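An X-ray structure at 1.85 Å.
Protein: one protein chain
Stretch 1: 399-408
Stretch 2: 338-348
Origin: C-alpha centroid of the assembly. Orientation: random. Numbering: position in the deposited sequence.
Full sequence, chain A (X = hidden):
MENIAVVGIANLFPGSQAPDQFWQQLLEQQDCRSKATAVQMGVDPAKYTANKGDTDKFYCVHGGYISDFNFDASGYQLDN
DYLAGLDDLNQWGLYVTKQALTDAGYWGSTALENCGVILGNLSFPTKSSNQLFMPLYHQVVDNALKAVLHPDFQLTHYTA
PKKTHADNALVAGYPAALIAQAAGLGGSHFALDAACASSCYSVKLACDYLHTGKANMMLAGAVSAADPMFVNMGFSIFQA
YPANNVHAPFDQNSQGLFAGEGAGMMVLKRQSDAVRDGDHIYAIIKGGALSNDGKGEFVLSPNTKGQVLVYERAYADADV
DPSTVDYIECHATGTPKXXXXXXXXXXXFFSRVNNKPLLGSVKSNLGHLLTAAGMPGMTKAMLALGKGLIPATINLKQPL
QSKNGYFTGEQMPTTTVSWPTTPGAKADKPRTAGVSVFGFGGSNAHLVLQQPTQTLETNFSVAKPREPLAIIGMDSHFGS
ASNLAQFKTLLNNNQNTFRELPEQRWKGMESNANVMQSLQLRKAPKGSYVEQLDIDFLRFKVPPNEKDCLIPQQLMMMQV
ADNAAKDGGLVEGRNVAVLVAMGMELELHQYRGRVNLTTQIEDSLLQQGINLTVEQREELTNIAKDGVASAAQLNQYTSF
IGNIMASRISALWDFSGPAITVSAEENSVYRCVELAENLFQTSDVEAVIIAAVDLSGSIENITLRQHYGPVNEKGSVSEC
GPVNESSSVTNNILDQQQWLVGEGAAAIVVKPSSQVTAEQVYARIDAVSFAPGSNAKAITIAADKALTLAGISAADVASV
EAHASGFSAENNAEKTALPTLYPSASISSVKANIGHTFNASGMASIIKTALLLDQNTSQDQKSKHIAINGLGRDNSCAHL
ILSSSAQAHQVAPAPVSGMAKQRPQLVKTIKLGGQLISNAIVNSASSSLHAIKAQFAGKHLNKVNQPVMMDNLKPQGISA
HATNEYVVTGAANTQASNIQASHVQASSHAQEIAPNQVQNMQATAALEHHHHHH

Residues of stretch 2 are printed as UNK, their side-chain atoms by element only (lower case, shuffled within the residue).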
# COMPACT_ATOMS: atom_id res chain seq x y z
N PRO A 399 -28.79 -19.41 -10.04
CA PRO A 399 -28.22 -18.07 -10.25
C PRO A 399 -29.14 -16.93 -9.86
O PRO A 399 -30.36 -17.00 -9.97
CB PRO A 399 -27.95 -18.04 -11.76
CG PRO A 399 -28.04 -19.47 -12.22
CD PRO A 399 -28.99 -20.14 -11.29
N LEU A 400 -28.52 -15.83 -9.41
CA LEU A 400 -29.28 -14.60 -9.22
C LEU A 400 -29.75 -14.06 -10.56
O LEU A 400 -29.30 -14.48 -11.63
CB LEU A 400 -28.43 -13.53 -8.51
CG LEU A 400 -27.76 -13.83 -7.17
CD1 LEU A 400 -26.61 -12.85 -6.97
CD2 LEU A 400 -28.75 -13.73 -6.03
N GLN A 401 -30.69 -13.11 -10.51
CA GLN A 401 -31.00 -12.28 -11.66
C GLN A 401 -30.85 -10.82 -11.25
O GLN A 401 -30.91 -10.49 -10.06
CB GLN A 401 -32.41 -12.54 -12.19
CG GLN A 401 -33.46 -11.73 -11.47
CD GLN A 401 -34.88 -12.17 -11.80
OE1 GLN A 401 -35.10 -12.91 -12.75
NE2 GLN A 401 -35.84 -11.71 -11.00
N SER A 402 -30.63 -9.95 -12.24
CA SER A 402 -30.49 -8.53 -11.92
C SER A 402 -31.83 -7.97 -11.42
O SER A 402 -32.87 -8.64 -11.45
CB SER A 402 -30.00 -7.73 -13.13
OG SER A 402 -30.75 -7.98 -14.31
N LYS A 403 -31.79 -6.72 -10.95
CA LYS A 403 -32.96 -6.12 -10.32
C LYS A 403 -34.22 -6.29 -11.17
O LYS A 403 -35.27 -6.68 -10.66
CB LYS A 403 -32.71 -4.64 -10.02
CG LYS A 403 -33.78 -3.98 -9.16
CD LYS A 403 -33.48 -2.50 -8.91
CE LYS A 403 -34.73 -1.75 -8.46
NZ LYS A 403 -34.67 -1.29 -7.03
N ASN A 404 -34.12 -6.04 -12.48
CA ASN A 404 -35.29 -6.07 -13.36
C ASN A 404 -35.28 -7.26 -14.31
O ASN A 404 -35.85 -7.19 -15.41
CB ASN A 404 -35.39 -4.76 -14.15
CG ASN A 404 -35.57 -3.55 -13.24
OD1 ASN A 404 -36.62 -3.39 -12.60
ND2 ASN A 404 -34.54 -2.72 -13.15
N GLY A 405 -34.64 -8.37 -13.92
CA GLY A 405 -34.62 -9.56 -14.73
C GLY A 405 -33.86 -9.45 -16.03
O GLY A 405 -34.03 -10.31 -16.91
N TYR A 406 -33.02 -8.43 -16.18
CA TYR A 406 -32.31 -8.23 -17.44
C TYR A 406 -31.23 -9.28 -17.63
O TYR A 406 -31.16 -9.91 -18.69
CB TYR A 406 -31.72 -6.82 -17.49
CG TYR A 406 -31.14 -6.43 -18.84
CD1 TYR A 406 -31.97 -6.04 -19.89
CD2 TYR A 406 -29.77 -6.47 -19.07
CE1 TYR A 406 -31.45 -5.68 -21.13
CE2 TYR A 406 -29.23 -6.12 -20.31
CZ TYR A 406 -30.08 -5.73 -21.34
OH TYR A 406 -29.56 -5.37 -22.55
N PHE A 407 -30.38 -9.48 -16.63
CA PHE A 407 -29.39 -10.55 -16.61
C PHE A 407 -29.90 -11.71 -15.77
O PHE A 407 -30.43 -11.50 -14.68
CB PHE A 407 -28.06 -10.05 -16.01
CG PHE A 407 -27.23 -9.24 -16.96
CD1 PHE A 407 -26.53 -9.86 -17.98
CD2 PHE A 407 -27.16 -7.86 -16.84
CE1 PHE A 407 -25.76 -9.12 -18.87
CE2 PHE A 407 -26.39 -7.11 -17.73
CZ PHE A 407 -25.69 -7.75 -18.74
N THR A 408 -29.75 -12.93 -16.29
CA THR A 408 -30.13 -14.12 -15.55
C THR A 408 -29.07 -15.19 -15.78
O THR A 408 -28.08 -14.96 -16.49
CB THR A 408 -31.51 -14.66 -15.98
OG1 THR A 408 -31.43 -15.12 -17.33
CG2 THR A 408 -32.58 -13.59 -15.86
N UNK A 338 -22.89 -7.18 -2.72
CA UNK A 338 -22.05 -6.80 -3.85
C UNK A 338 -22.44 -7.48 -5.16
O UNK A 338 -22.36 -6.87 -6.23
N UNK A 339 -22.83 -8.75 -5.10
CA UNK A 339 -23.24 -9.43 -6.32
C UNK A 339 -24.46 -8.74 -6.94
O UNK A 339 -24.50 -8.50 -8.15
c UNK A 339 -22.27 -11.78 -5.80
o UNK A 339 -21.14 -11.22 -5.62
o UNK A 339 -22.42 -13.04 -5.76
c UNK A 339 -23.54 -10.91 -6.04
N UNK A 340 -25.43 -8.35 -6.10
CA UNK A 340 -26.65 -7.72 -6.61
C UNK A 340 -26.39 -6.30 -7.12
O UNK A 340 -26.98 -5.88 -8.12
o UNK A 340 -29.12 -9.58 -6.02
n UNK A 340 -27.87 -9.71 -4.16
c UNK A 340 -27.73 -7.70 -5.53
c UNK A 340 -28.31 -9.08 -5.25
N UNK A 341 -25.52 -5.55 -6.44
CA UNK A 341 -25.20 -4.20 -6.91
C UNK A 341 -24.51 -4.25 -8.27
O UNK A 341 -24.84 -3.47 -9.17
c UNK A 341 -24.37 -3.43 -5.87
c UNK A 341 -23.85 -2.12 -6.49
c UNK A 341 -25.20 -3.10 -4.64
N UNK A 342 -23.55 -5.16 -8.44
CA UNK A 342 -22.86 -5.26 -9.73
C UNK A 342 -23.82 -5.67 -10.84
O UNK A 342 -23.72 -5.19 -11.98
c UNK A 342 -21.68 -6.23 -9.65
o UNK A 342 -18.80 -7.07 -11.84
c UNK A 342 -19.65 -7.23 -10.93
o UNK A 342 -19.47 -8.00 -9.95
c UNK A 342 -20.97 -6.44 -11.01
N UNK A 343 -24.76 -6.58 -10.53
CA UNK A 343 -25.74 -6.97 -11.55
C UNK A 343 -26.66 -5.80 -11.90
O UNK A 343 -27.04 -5.63 -13.06
c UNK A 343 -25.68 -9.95 -12.58
c UNK A 343 -25.84 -9.51 -11.13
c UNK A 343 -26.56 -10.59 -10.30
c UNK A 343 -26.56 -8.17 -11.07
N UNK A 344 -27.00 -4.97 -10.92
CA UNK A 344 -27.80 -3.78 -11.20
C UNK A 344 -27.04 -2.80 -12.08
O UNK A 344 -27.59 -2.27 -13.05
n UNK A 344 -29.96 0.66 -6.70
c UNK A 344 -28.23 -3.12 -9.89
c UNK A 344 -29.45 -1.22 -8.77
c UNK A 344 -30.34 0.94 -7.94
c UNK A 344 -28.89 -1.75 -10.07
n UNK A 344 -30.95 2.10 -8.18
n UNK A 344 -30.11 0.08 -8.93
N UNK A 345 -25.76 -2.55 -11.74
CA UNK A 345 -24.93 -1.65 -12.52
C UNK A 345 -24.84 -2.10 -13.97
O UNK A 345 -24.97 -1.29 -14.89
o UNK A 345 -23.58 -1.00 -10.64
c UNK A 345 -23.52 -1.58 -11.92
N UNK A 346 -24.60 -3.39 -14.19
CA UNK A 346 -24.47 -3.88 -15.56
C UNK A 346 -25.81 -3.81 -16.28
O UNK A 346 -25.85 -3.54 -17.49
c UNK A 346 -22.44 -8.03 -14.31
c UNK A 346 -23.94 -5.30 -15.55
c UNK A 346 -22.55 -5.41 -14.96
s UNK A 346 -21.76 -6.91 -15.54
N UNK A 347 -26.90 -4.06 -15.57
CA UNK A 347 -28.22 -3.94 -16.18
C UNK A 347 -28.48 -2.51 -16.63
O UNK A 347 -28.87 -2.26 -17.77
c UNK A 347 -29.30 -4.40 -15.19
o UNK A 347 -32.10 -3.31 -13.74
c UNK A 347 -31.70 -4.26 -14.46
c UNK A 347 -30.71 -3.95 -15.56
o UNK A 347 -32.05 -5.45 -14.30
N UNK A 348 -28.20 -1.55 -15.74
CA UNK A 348 -28.40 -0.14 -16.07
C UNK A 348 -27.64 0.25 -17.33
O UNK A 348 -28.19 0.91 -18.21
c UNK A 348 -28.05 2.20 -15.25
c UNK A 348 -27.98 0.72 -14.89
o UNK A 348 -28.82 0.43 -13.77
O HOH W 1 -30.33 -8.86 -8.27

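Stretch 2 is a run of helix, and stretch 1 is an irregular segment that folds across one side of it. Position 338 has no side-chain atoms at all, so it is Gly 338; it makes no contact with stretch 1.

Position 339 carries two carbons, the second bearing two oxygens, and its CB lies 3.7 Å from CD1 of Leu 400. This short carboxylate is Asp 339. Both oxygens are hydrogen-bonded elsewhere in the structure, so the methyl group packs on the aliphatic part of a residue whose charge is already satisfied.

At 340 there are again two carbons, but the second holds one oxygen and one nitrogen; the oxygen lies 4.2 Å from CD2 of Leu 400. This amide is Asn 340. Its CB points sideways, yet the end of the chain comes nearer, and OD1 of Asn 340 lies 2.7 Å from O of a water, which donates to it. The same water O donates to O of Gln 401 at 2.5 Å, bridging two acceptors that could not bond to each other directly.

Position 341 shows a carbon carrying two more carbons, Val 341, and position 342 an unbranched three-carbon chain ending in two oxygens, Glu 342. Both are out of reach of stretch 1.

Position 343 has four carbons, forked at the second, and points toward stretch 1. One fork carbon of 343 sits 3.9 Å from CB of Leu 400 and the other 4.2 Å from CB of Phe 407, so the fork reaches two apolar residues. It is Leu 343.

Position 344 has three carbons, a nitrogen, then a carbon with two more nitrogens. It is exposed, and its third carbon lies 4.2 Å from CD of Lys 403. This is Arg 344, and the touch is an aliphatic contact between two cationic side chains.

One carbon and one oxygen make 345 Ser 345, which is buried but has no contact here. At 346 two carbons, a sulfur and a terminal carbon run unbranched, and CB is 3.7 Å from CE2 of Phe 407: Met 346. Its SD lies 5.5 Å from the centroid of that ring, in an oblique approach.

Position 347 has three carbons, the third with two oxygens, and its end comes nearer to stretch 1 than its sideways CB suggests: one oxygen is 2.8 Å from OG of Ser 402, the other 2.6 Å from ND2 of Asn 404. This is Glu 347. OE1 accepts from that OG and, at 2.8 Å, from backbone N of Asn 404; OE2 accepts from that ND2.

Position 348, a carbon bearing one oxygen and one carbon, is Thr 348, pointing away and making no contact.

The contact works by pairing a greasy patch with a buried carboxylate. Leu 343 packs against Leu 400 and Phe 407, and Met 346 against Phe 407, while Glu 347, which buries the most area, binds the type I turn from Ser 402 to Gly 405 through backbone and side chains alike. OG of Ser 402 accepts from N of Phe 407 at 2.8 Å while donating to OE1 of Glu 347. Gly 405 closes the turn at a phi of 67°, a positive value that by itself favours glycine.

Stretch 2 (338-348) GDNVELRSMET
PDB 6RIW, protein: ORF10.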